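Local coordinates for protein importin-95 (PDB 4XRI) that acts as an importin-beta nuclear transport receptor that carries protein cargo into the nucleus and probably binds a small GTPase, at residues Glu139-Leu144 and Gly164-Thr169; Gln122-Ile127 and Leu160-Phe165; Ala631-Leu636 and Glu642-Tyr647. The protein carries 2 engineered substitutions. All coordinates share one frame; numbering follows the deposited sequence.

Contact 1 (Glu139-Leu144 and Gly164-Thr169); sequences ELMHAL and GFICET
Ile166 meets Leu140, Met141 and Leu144 through one methyl group, and the torsions bring it there. Its CG1 branch stands beside the backbone N, and the next torsion is almost fully extended (chi2 171°), which carries CD1 straight out toward helix 140-150. Met141 does the reverse: its chain is bent at both chi2 and chi3, and this fold swings SD in although the residue leaves its backbone at a less direct angle. The first torsions of Leu140 and Leu144, one turn apart, differ, and this lets both leucines point a terminal methyl at the same Ile166 CD1.

All three meetings are tip to tip. Ile166 CD1 lies 3.8 Å from Leu144 CD1. The thioether comes nearly as close, with Met141 SD 3.9 Å from Ile166 CD1. Leu140 CD2 is the third partner, 4.1 Å from Ile166 CD1. No hydrogen bond crosses, and about 130 Å² is buried, half of it on Ile166. The backbones stay well apart: the segment axes approach to 12.4 Å at an angle of 134° between their directions, and CA of Met141 and CA of Ile166 are 9.5 Å from each other. Long side chains therefore bridge the separation by their ends.

Near the last turn of helix 153-168, Thr169 OG1 donates to Phe165 O over 2.9 Å, lying in the carbonyl plane, and closes the side chain back on the helix. Leu178 of helix 172-178 touches both Met141 and Ile166, while Leu140 also rests on Ala128 of helix 114-131. A glycerol, probably from the crystallisation liquor, sits about 5 Å from the Met141 side chain. Such apolar packing between obliquely antiparallel helices, joined by side chains of adjoining helices, is characteristic of the interior of the HEAT-repeat solenoid of the importin-beta family.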
loop_
_atom_site.group_PDB
_atom_site.type_symbol
_atom_site.label_atom_id
_atom_site.label_comp_id
_atom_site.label_asym_id
_atom_site.label_seq_id
_atom_site.Cartn_x
_atom_site.Cartn_y
_atom_site.Cartn_z
ATOM N N GLU A 139 -0.104 24.685 -34.902
ATOM C CA GLU A 139 1.082 25.539 -34.870
ATOM C C GLU A 139 1.957 25.304 -33.642
ATOM O O GLU A 139 3.123 25.704 -33.620
ATOM C CB GLU A 139 0.682 27.017 -34.917
ATOM C CG GLU A 139 -0.207 27.409 -36.089
ATOM C CD GLU A 139 -1.685 27.318 -35.765
ATOM O OE1 GLU A 139 -2.043 26.633 -34.783
ATOM O OE2 GLU A 139 -2.490 27.940 -36.489
ATOM N N LEU A 140 1.396 24.644 -32.633
ATOM C CA LEU A 140 1.993 24.625 -31.297
ATOM C C LEU A 140 3.384 23.994 -31.195
ATOM O O LEU A 140 4.343 24.668 -30.816
ATOM C CB LEU A 140 1.063 23.905 -30.325
ATOM C CG LEU A 140 1.619 23.844 -28.902
ATOM C CD1 LEU A 140 1.870 25.247 -28.366
ATOM C CD2 LEU A 140 0.685 23.077 -27.985
ATOM N N MET A 141 3.493 22.706 -31.510
ATOM C CA MET A 141 4.738 21.977 -31.274
ATOM C C MET A 141 5.899 22.535 -32.095
ATOM O O MET A 141 7.040 22.544 -31.634
ATOM C CB MET A 141 4.554 20.487 -31.571
ATOM C CG MET A 141 3.531 19.786 -30.673
ATOM S SD MET A 141 3.671 20.197 -28.917
ATOM C CE MET A 141 5.306 19.580 -28.526
ATOM N N HIS A 142 5.606 23.002 -33.304
ATOM C CA HIS A 142 6.619 23.641 -34.137
ATOM C C HIS A 142 7.107 24.925 -33.473
ATOM O O HIS A 142 8.301 25.221 -33.476
ATOM C CB HIS A 142 6.068 23.940 -35.534
ATOM C CG HIS A 142 7.081 24.520 -36.473
ATOM N ND1 HIS A 142 8.023 23.751 -37.119
ATOM C CD2 HIS A 142 7.298 25.796 -36.869
ATOM C CE1 HIS A 142 8.778 24.529 -37.877
ATOM N NE2 HIS A 142 8.360 25.774 -37.742
ATOM N N ALA A 143 6.174 25.674 -32.896
ATOM C CA ALA A 143 6.493 26.928 -32.227
ATOM C C ALA A 143 7.318 26.679 -30.968
ATOM O O ALA A 143 8.271 27.406 -30.689
ATOM C CB ALA A 143 5.219 27.688 -31.887
ATOM N N LEU A 144 6.946 25.648 -30.214
ATOM C CA LEU A 144 7.655 25.295 -28.988
ATOM C C LEU A 144 9.081 24.836 -29.275
ATOM O O LEU A 144 10.020 25.233 -28.588
ATOM C CB LEU A 144 6.901 24.203 -28.227
ATOM C CG LEU A 144 5.551 24.585 -27.614
ATOM C CD1 LEU A 144 4.919 23.380 -26.929
ATOM C CD2 LEU A 144 5.716 25.738 -26.636
ATOM N N GLY A 164 8.104 19.380 -22.084
ATOM C CA GLY A 164 8.191 18.307 -21.112
ATOM C C GLY A 164 6.842 17.957 -20.514
ATOM O O GLY A 164 6.508 16.783 -20.359
ATOM N N PHE A 165 6.067 18.986 -20.179
ATOM C CA PHE A 165 4.723 18.811 -19.628
ATOM C C PHE A 165 3.825 18.046 -20.589
ATOM O O PHE A 165 3.071 17.159 -20.185
ATOM C CB PHE A 165 4.087 20.169 -19.306
ATOM C CG PHE A 165 4.675 20.852 -18.106
ATOM C CD1 PHE A 165 5.578 20.195 -17.287
ATOM C CD2 PHE A 165 4.311 22.149 -17.787
ATOM C CE1 PHE A 165 6.113 20.821 -16.180
ATOM C CE2 PHE A 165 4.839 22.780 -16.678
ATOM C CZ PHE A 165 5.742 22.114 -15.873
ATOM N N ILE A 166 3.913 18.403 -21.864
ATOM C CA ILE A 166 3.105 17.785 -22.904
ATOM C C ILE A 166 3.530 16.339 -23.159
ATOM O O ILE A 166 2.689 15.446 -23.274
ATOM C CB ILE A 166 3.190 18.595 -24.212
ATOM C CG1 ILE A 166 2.475 19.937 -24.044
ATOM C CG2 ILE A 166 2.586 17.819 -25.370
ATOM C CD1 ILE A 166 2.685 20.898 -25.195
ATOM N N CYS A 167 4.839 16.107 -23.223
ATOM C CA CYS A 167 5.364 14.780 -23.529
ATOM C C CYS A 167 5.205 13.788 -22.377
ATOM O O CYS A 167 5.146 12.581 -22.601
ATOM C CB CYS A 167 6.839 14.872 -23.926
ATOM S SG CYS A 167 7.116 15.491 -25.601
ATOM N N GLU A 168 5.134 14.288 -21.146
ATOM C CA GLU A 168 5.028 13.401 -19.990
ATOM C C GLU A 168 3.596 12.923 -19.789
ATOM O O GLU A 168 3.360 11.919 -19.114
ATOM C CB GLU A 168 5.526 14.092 -18.717
ATOM C CG GLU A 168 4.551 15.078 -18.106
ATOM C CD GLU A 168 5.011 15.596 -16.751
ATOM O OE1 GLU A 168 4.497 16.647 -16.309
ATOM O OE2 GLU A 168 5.879 14.951 -16.126
ATOM N N THR A 169 2.648 13.649 -20.374
ATOM C CA THR A 169 1.235 13.321 -20.233
ATOM C C THR A 169 0.944 11.926 -20.762
ATOM O O THR A 169 1.009 11.674 -21.963
ATOM C CB THR A 169 0.338 14.334 -20.965
ATOM O OG1 THR A 169 0.553 15.643 -20.424
ATOM C CG2 THR A 169 -1.128 13.957 -20.804
#

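Contact 2 (Gln122-Ile127 and Leu160-Phe165); sequences QVIAAI and LTAIGF
The Phe165 ring presents its edge to helix 114-131: the backbone N of Gln122 lies in the ring plane at the rim, and Ala125 CB lies near that plane. One face is turned to its own helix, where Thr161 O sits 3.2 Å above the plane of the Phe165 ring, offset toward the rim. The side-chain amide of Gln122 is the other flat group, standing almost perpendicular to the ring (87°).

Gln122 and Phe165 cross obliquely, the touch being made by the aliphatic part of the glutamine: Gln122 CG is 3.7 Å from Phe165 CE2. Its chain runs on extended, and its NE2 is hydrogen-bonded to Gln118 OE1 one turn earlier, which leaves the ring in contact with methylene and backbone. With CG of Phe165 beside its backbone N (chi1 -72°), the ring is laid against the preceding turn of its helix. At its base, Ala125 CB comes to 3.6 Å from Phe165 CB. Farther in, Ile124 CG2 and Ala162 CB make a looser apolar contact at 4.5 Å.

Small residues allow this closeness. CA of Ala125 and CA of Phe165 are 5.9 Å from one another, and the segment axes come within 8.6 Å. A leucine in place of Phe165 would probably leave Gln122 CG without its aromatic partner and open a gap beside it.

Ala121 of helix 114-131 touches both Ala162 and Phe165, continuing the interface along that helix. Beyond it, Ile124 packs on Ala105 and Leu106 of helix 95-108, and Gln122 on Ile68 and Lys71 of helix 60-72. Helix 114-131 thus lies between those earlier helices and helix 153-168, with segment 122-127 running at 35° to segment 160-165 in this all-helical neighbourhood.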
loop_
_atom_site.group_PDB
_atom_site.type_symbol
_atom_site.label_atom_id
_atom_site.label_comp_id
_atom_site.label_asym_id
_atom_site.label_seq_id
_atom_site.Cartn_x
_atom_site.Cartn_y
_atom_site.Cartn_z
ATOM N N GLN A 122 2.263 25.502 -17.948
ATOM C CA GLN A 122 1.191 24.658 -17.427
ATOM C C GLN A 122 -0.097 24.855 -18.219
ATOM O O GLN A 122 -0.768 23.889 -18.581
ATOM C CB GLN A 122 0.938 24.949 -15.945
ATOM C CG GLN A 122 2.033 24.462 -15.018
ATOM C CD GLN A 122 1.604 24.479 -13.561
ATOM O OE1 GLN A 122 0.608 23.859 -13.187
ATOM N NE2 GLN A 122 2.346 25.209 -12.734
ATOM N N VAL A 123 -0.429 26.113 -18.485
ATOM C CA VAL A 123 -1.624 26.451 -19.246
ATOM C C VAL A 123 -1.585 25.821 -20.633
ATOM O O VAL A 123 -2.550 25.192 -21.071
ATOM C CB VAL A 123 -1.785 27.980 -19.391
ATOM C CG1 VAL A 123 -2.930 28.305 -20.335
ATOM C CG2 VAL A 123 -2.004 28.620 -18.031
ATOM N N ILE A 124 -0.455 25.990 -21.311
ATOM C CA ILE A 124 -0.269 25.476 -22.663
ATOM C C ILE A 124 -0.405 23.954 -22.722
ATOM O O ILE A 124 -1.021 23.412 -23.642
ATOM C CB ILE A 124 1.103 25.903 -23.217
ATOM C CG1 ILE A 124 1.061 27.383 -23.599
ATOM C CG2 ILE A 124 1.502 25.050 -24.415
ATOM C CD1 ILE A 124 2.403 27.968 -23.931
ATOM N N ALA A 125 0.160 23.275 -21.728
ATOM C CA ALA A 125 0.080 21.821 -21.638
ATOM C C ALA A 125 -1.366 21.363 -21.486
ATOM O O ALA A 125 -1.788 20.386 -22.107
ATOM C CB ALA A 125 0.917 21.317 -20.474
ATOM N N ALA A 126 -2.116 22.084 -20.657
ATOM C CA ALA A 126 -3.518 21.770 -20.399
ATOM C C ALA A 126 -4.361 21.931 -21.661
ATOM O O ALA A 126 -5.220 21.097 -21.957
ATOM C CB ALA A 126 -4.059 22.651 -19.290
ATOM N N ILE A 127 -4.113 23.007 -22.400
ATOM C CA ILE A 127 -4.824 23.257 -23.647
ATOM C C ILE A 127 -4.441 22.217 -24.697
ATOM O O ILE A 127 -5.298 21.696 -25.415
ATOM C CB ILE A 127 -4.531 24.664 -24.194
ATOM C CG1 ILE A 127 -5.035 25.732 -23.222
ATOM C CG2 ILE A 127 -5.166 24.850 -25.562
ATOM C CD1 ILE A 127 -4.779 27.148 -23.688
ATOM N N LEU A 160 10.852 24.675 -23.213
ATOM C CA LEU A 160 11.362 23.353 -22.874
ATOM C C LEU A 160 10.480 22.721 -21.808
ATOM O O LEU A 160 10.141 21.541 -21.879
ATOM C CB LEU A 160 12.810 23.440 -22.388
ATOM C CG LEU A 160 13.862 23.656 -23.475
ATOM C CD1 LEU A 160 15.191 24.054 -22.856
ATOM C CD2 LEU A 160 14.011 22.395 -24.312
ATOM N N THR A 161 10.104 23.534 -20.827
ATOM C CA THR A 161 9.242 23.100 -19.736
ATOM C C THR A 161 7.862 22.687 -20.247
ATOM O O THR A 161 7.290 21.694 -19.791
ATOM C CB THR A 161 9.093 24.217 -18.684
ATOM O OG1 THR A 161 10.375 24.513 -18.114
ATOM C CG2 THR A 161 8.152 23.794 -17.579
ATOM N N ALA A 162 7.340 23.449 -21.204
ATOM C CA ALA A 162 6.039 23.157 -21.796
ATOM C C ALA A 162 6.086 21.866 -22.605
ATOM O O ALA A 162 5.168 21.048 -22.543
ATOM C CB ALA A 162 5.579 24.317 -22.671
ATOM N N ILE A 163 7.167 21.695 -23.359
ATOM C CA ILE A 163 7.398 20.477 -24.127
ATOM C C ILE A 163 7.418 19.252 -23.215
ATOM O O ILE A 163 6.815 18.220 -23.522
ATOM C CB ILE A 163 8.720 20.562 -24.918
ATOM C CG1 ILE A 163 8.563 21.508 -26.114
ATOM C CG2 ILE A 163 9.157 19.185 -25.388
ATOM C CD1 ILE A 163 9.868 21.806 -26.827
ATOM N N GLY A 164 8.104 19.380 -22.084
ATOM C CA GLY A 164 8.191 18.307 -21.112
ATOM C C GLY A 164 6.842 17.957 -20.514
ATOM O O GLY A 164 6.508 16.783 -20.359
ATOM N N PHE A 165 6.067 18.986 -20.179
ATOM C CA PHE A 165 4.723 18.811 -19.628
ATOM C C PHE A 165 3.825 18.046 -20.589
ATOM O O PHE A 165 3.071 17.159 -20.185
ATOM C CB PHE A 165 4.087 20.169 -19.306
ATOM C CG PHE A 165 4.675 20.852 -18.106
ATOM C CD1 PHE A 165 5.578 20.195 -17.287
ATOM C CD2 PHE A 165 4.311 22.149 -17.787
ATOM C CE1 PHE A 165 6.113 20.821 -16.180
ATOM C CE2 PHE A 165 4.839 22.780 -16.678
ATOM C CZ PHE A 165 5.742 22.114 -15.873
#

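Contact 3 (Ala631-Leu636 and Glu642-Tyr647); sequences AAISAL and EEFAKY
Phe644 and Tyr647 make a buried apolar contact with Ile633 and Leu636, by which the connection following helix 625-640 folds back on that same helix. A short 3-10 segment, 642-644, brings Phe644 round, and CG of its ring lies opposite the backbone N (chi1 -178°), which sends the ring toward the helix. Its far corner reaches Ile633, whose CG2 methyl is 3.7 Å from Phe644 CZ; the two side chains cross at about a right angle. Leu636 meets the neighbouring part of the ring at a slant, with its CD2 4.2 Å from Phe644 CE1. The helix backbone is touched as well, Leu636 C lying 4.1 Å from Phe644 CD1.

Importin-beta is a HEAT-repeat solenoid of stacked helices, and here seven residues, 641-647, join helix 625-640 to helix 648-660. The aromatic residues of this link pack on the last turns of helix 625-640. About 161 Å² is buried in the contact, with Phe644 giving the largest share.

Tyr647 approaches the same leucine, Leu636 CD2 being 4.4 Å from Tyr647 CE1. The two aromatic residues are also tied to each other. Tyr647 N donates to Phe644 O at 2.9 Å, and Tyr647 CB lies over one face of the Phe644 ring, offset toward the rim. One face of the tyrosine ring is covered by its neighbour, for Lys646 CG stands 3.8 Å above the plane of Tyr647, over the ring centre. The polar ends of both converge on Asp606 OD1, as a salt bridge from Lys646 NZ and a hydrogen bond from Tyr647 OH; the latter satisfies the hydroxyl of this buried tyrosine and probably limits rotation of its ring. Met609 of helix 605-616 packs on both Leu636 and Tyr647, and Leu682 of helix 665-682 touches Phe644.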
loop_
_atom_site.group_PDB
_atom_site.type_symbol
_atom_site.label_atom_id
_atom_site.label_comp_id
_atom_site.label_asym_id
_atom_site.label_seq_id
_atom_site.Cartn_x
_atom_site.Cartn_y
_atom_site.Cartn_z
ATOM N N ALA A 631 -14.467 -6.659 16.683
ATOM C CA ALA A 631 -13.439 -7.684 16.556
ATOM C C ALA A 631 -13.354 -8.523 17.825
ATOM O O ALA A 631 -13.184 -9.744 17.766
ATOM C CB ALA A 631 -12.093 -7.051 16.248
ATOM N N ALA A 632 -13.486 -7.856 18.967
ATOM C CA ALA A 632 -13.468 -8.525 20.263
ATOM C C ALA A 632 -14.722 -9.376 20.459
ATOM O O ALA A 632 -14.653 -10.484 20.992
ATOM C CB ALA A 632 -13.339 -7.507 21.381
ATOM N N ILE A 633 -15.863 -8.855 20.017
ATOM C CA ILE A 633 -17.125 -9.580 20.117
ATOM C C ILE A 633 -17.107 -10.818 19.223
ATOM O O ILE A 633 -17.572 -11.892 19.615
ATOM C CB ILE A 633 -18.319 -8.682 19.740
ATOM C CG1 ILE A 633 -18.498 -7.575 20.780
ATOM C CG2 ILE A 633 -19.597 -9.501 19.630
ATOM C CD1 ILE A 633 -19.560 -6.564 20.419
ATOM N N SER A 634 -16.560 -10.659 18.021
ATOM C CA SER A 634 -16.393 -11.772 17.093
ATOM C C SER A 634 -15.575 -12.887 17.730
ATOM O O SER A 634 -15.896 -14.069 17.589
ATOM C CB SER A 634 -15.721 -11.303 15.801
ATOM O OG SER A 634 -15.333 -12.406 15.000
ATOM N N ALA A 635 -14.517 -12.494 18.433
ATOM C CA ALA A 635 -13.666 -13.436 19.151
ATOM C C ALA A 635 -14.464 -14.187 20.209
ATOM O O ALA A 635 -14.356 -15.407 20.336
ATOM C CB ALA A 635 -12.497 -12.713 19.787
ATOM N N LEU A 636 -15.282 -13.451 20.954
ATOM C CA LEU A 636 -16.081 -14.040 22.020
ATOM C C LEU A 636 -17.120 -15.012 21.469
ATOM O O LEU A 636 -17.392 -16.051 22.072
ATOM C CB LEU A 636 -16.769 -12.951 22.842
ATOM C CG LEU A 636 -17.463 -13.480 24.098
ATOM C CD1 LEU A 636 -16.430 -14.028 25.072
ATOM C CD2 LEU A 636 -18.319 -12.411 24.756
ATOM N N GLU A 642 -22.424 -21.612 20.843
ATOM C CA GLU A 642 -23.857 -21.546 21.143
ATOM C C GLU A 642 -24.143 -20.854 22.478
ATOM O O GLU A 642 -25.237 -20.339 22.694
ATOM C CB GLU A 642 -24.480 -22.945 21.141
ATOM C CG GLU A 642 -23.664 -24.007 21.857
ATOM C CD GLU A 642 -22.555 -24.571 20.988
ATOM O OE1 GLU A 642 -21.522 -25.002 21.545
ATOM O OE2 GLU A 642 -22.717 -24.577 19.748
ATOM N N GLU A 643 -23.153 -20.834 23.365
ATOM C CA GLU A 643 -23.273 -20.116 24.631
ATOM C C GLU A 643 -23.378 -18.606 24.414
ATOM O O GLU A 643 -23.827 -17.874 25.296
ATOM C CB GLU A 643 -22.082 -20.426 25.543
ATOM C CG GLU A 643 -22.448 -21.199 26.797
ATOM C CD GLU A 643 -21.387 -21.087 27.879
ATOM O OE1 GLU A 643 -20.318 -21.720 27.737
ATOM O OE2 GLU A 643 -21.624 -20.359 28.869
ATOM N N PHE A 644 -22.966 -18.150 23.237
ATOM C CA PHE A 644 -22.996 -16.729 22.903
ATOM C C PHE A 644 -24.415 -16.250 22.596
ATOM O O PHE A 644 -24.694 -15.052 22.634
ATOM C CB PHE A 644 -22.072 -16.447 21.713
ATOM C CG PHE A 644 -21.992 -14.996 21.332
ATOM C CD1 PHE A 644 -21.112 -14.146 21.978
ATOM C CD2 PHE A 644 -22.792 -14.486 20.320
ATOM C CE1 PHE A 644 -21.030 -12.813 21.626
ATOM C CE2 PHE A 644 -22.720 -13.153 19.970
ATOM C CZ PHE A 644 -21.835 -12.316 20.622
ATOM N N ALA A 645 -25.305 -17.195 22.309
ATOM C CA ALA A 645 -26.680 -16.893 21.914
ATOM C C ALA A 645 -27.408 -15.966 22.884
ATOM O O ALA A 645 -28.267 -15.183 22.473
ATOM C CB ALA A 645 -27.465 -18.183 21.755
ATOM N N LYS A 646 -27.061 -16.046 24.166
ATOM C CA LYS A 646 -27.736 -15.242 25.182
ATOM C C LYS A 646 -27.455 -13.746 25.041
ATOM O O LYS A 646 -28.165 -12.920 25.617
ATOM C CB LYS A 646 -27.343 -15.707 26.588
ATOM C CG LYS A 646 -25.862 -15.589 26.923
ATOM C CD LYS A 646 -25.652 -15.704 28.428
ATOM C CE LYS A 646 -24.230 -16.085 28.785
ATOM N NZ LYS A 646 -24.031 -16.113 30.262
ATOM N N TYR A 647 -26.430 -13.397 24.270
ATOM C CA TYR A 647 -26.072 -11.992 24.072
ATOM C C TYR A 647 -26.717 -11.399 22.826
ATOM O O TYR A 647 -26.586 -10.204 22.562
ATOM C CB TYR A 647 -24.553 -11.829 23.980
ATOM C CG TYR A 647 -23.816 -12.402 25.165
ATOM C CD1 TYR A 647 -22.898 -13.433 25.007
ATOM C CD2 TYR A 647 -24.053 -11.923 26.445
ATOM C CE1 TYR A 647 -22.228 -13.962 26.092
ATOM C CE2 TYR A 647 -23.390 -12.449 27.535
ATOM C CZ TYR A 647 -22.477 -13.466 27.353
ATOM O OH TYR A 647 -21.817 -13.995 28.434
#

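Overall arrangement
Contacts 1 and 2 adjoin: their centres are 6 Å apart, and they share Gly164 and Phe165 on helix 153-168, which packs against helix 114-131 in contact 2 and helix 140-150 in contact 1. They also touch directly, with Leu144 CB 3.8 Å from Ile163 CG1 and Leu140 CD1 4.0 Å from Ile124 CG2, so the two contacts run into each other as apolar packing among the three helices. Contact 3 is separate, far along the chain and on the opposite side of its centre; its centre is 64 Å from that of contact 1 and 61 Å from that of contact 2. Glycerol molecules, probably from crystallisation, lie near Met141 of contact 1 and Tyr647 of contact 3.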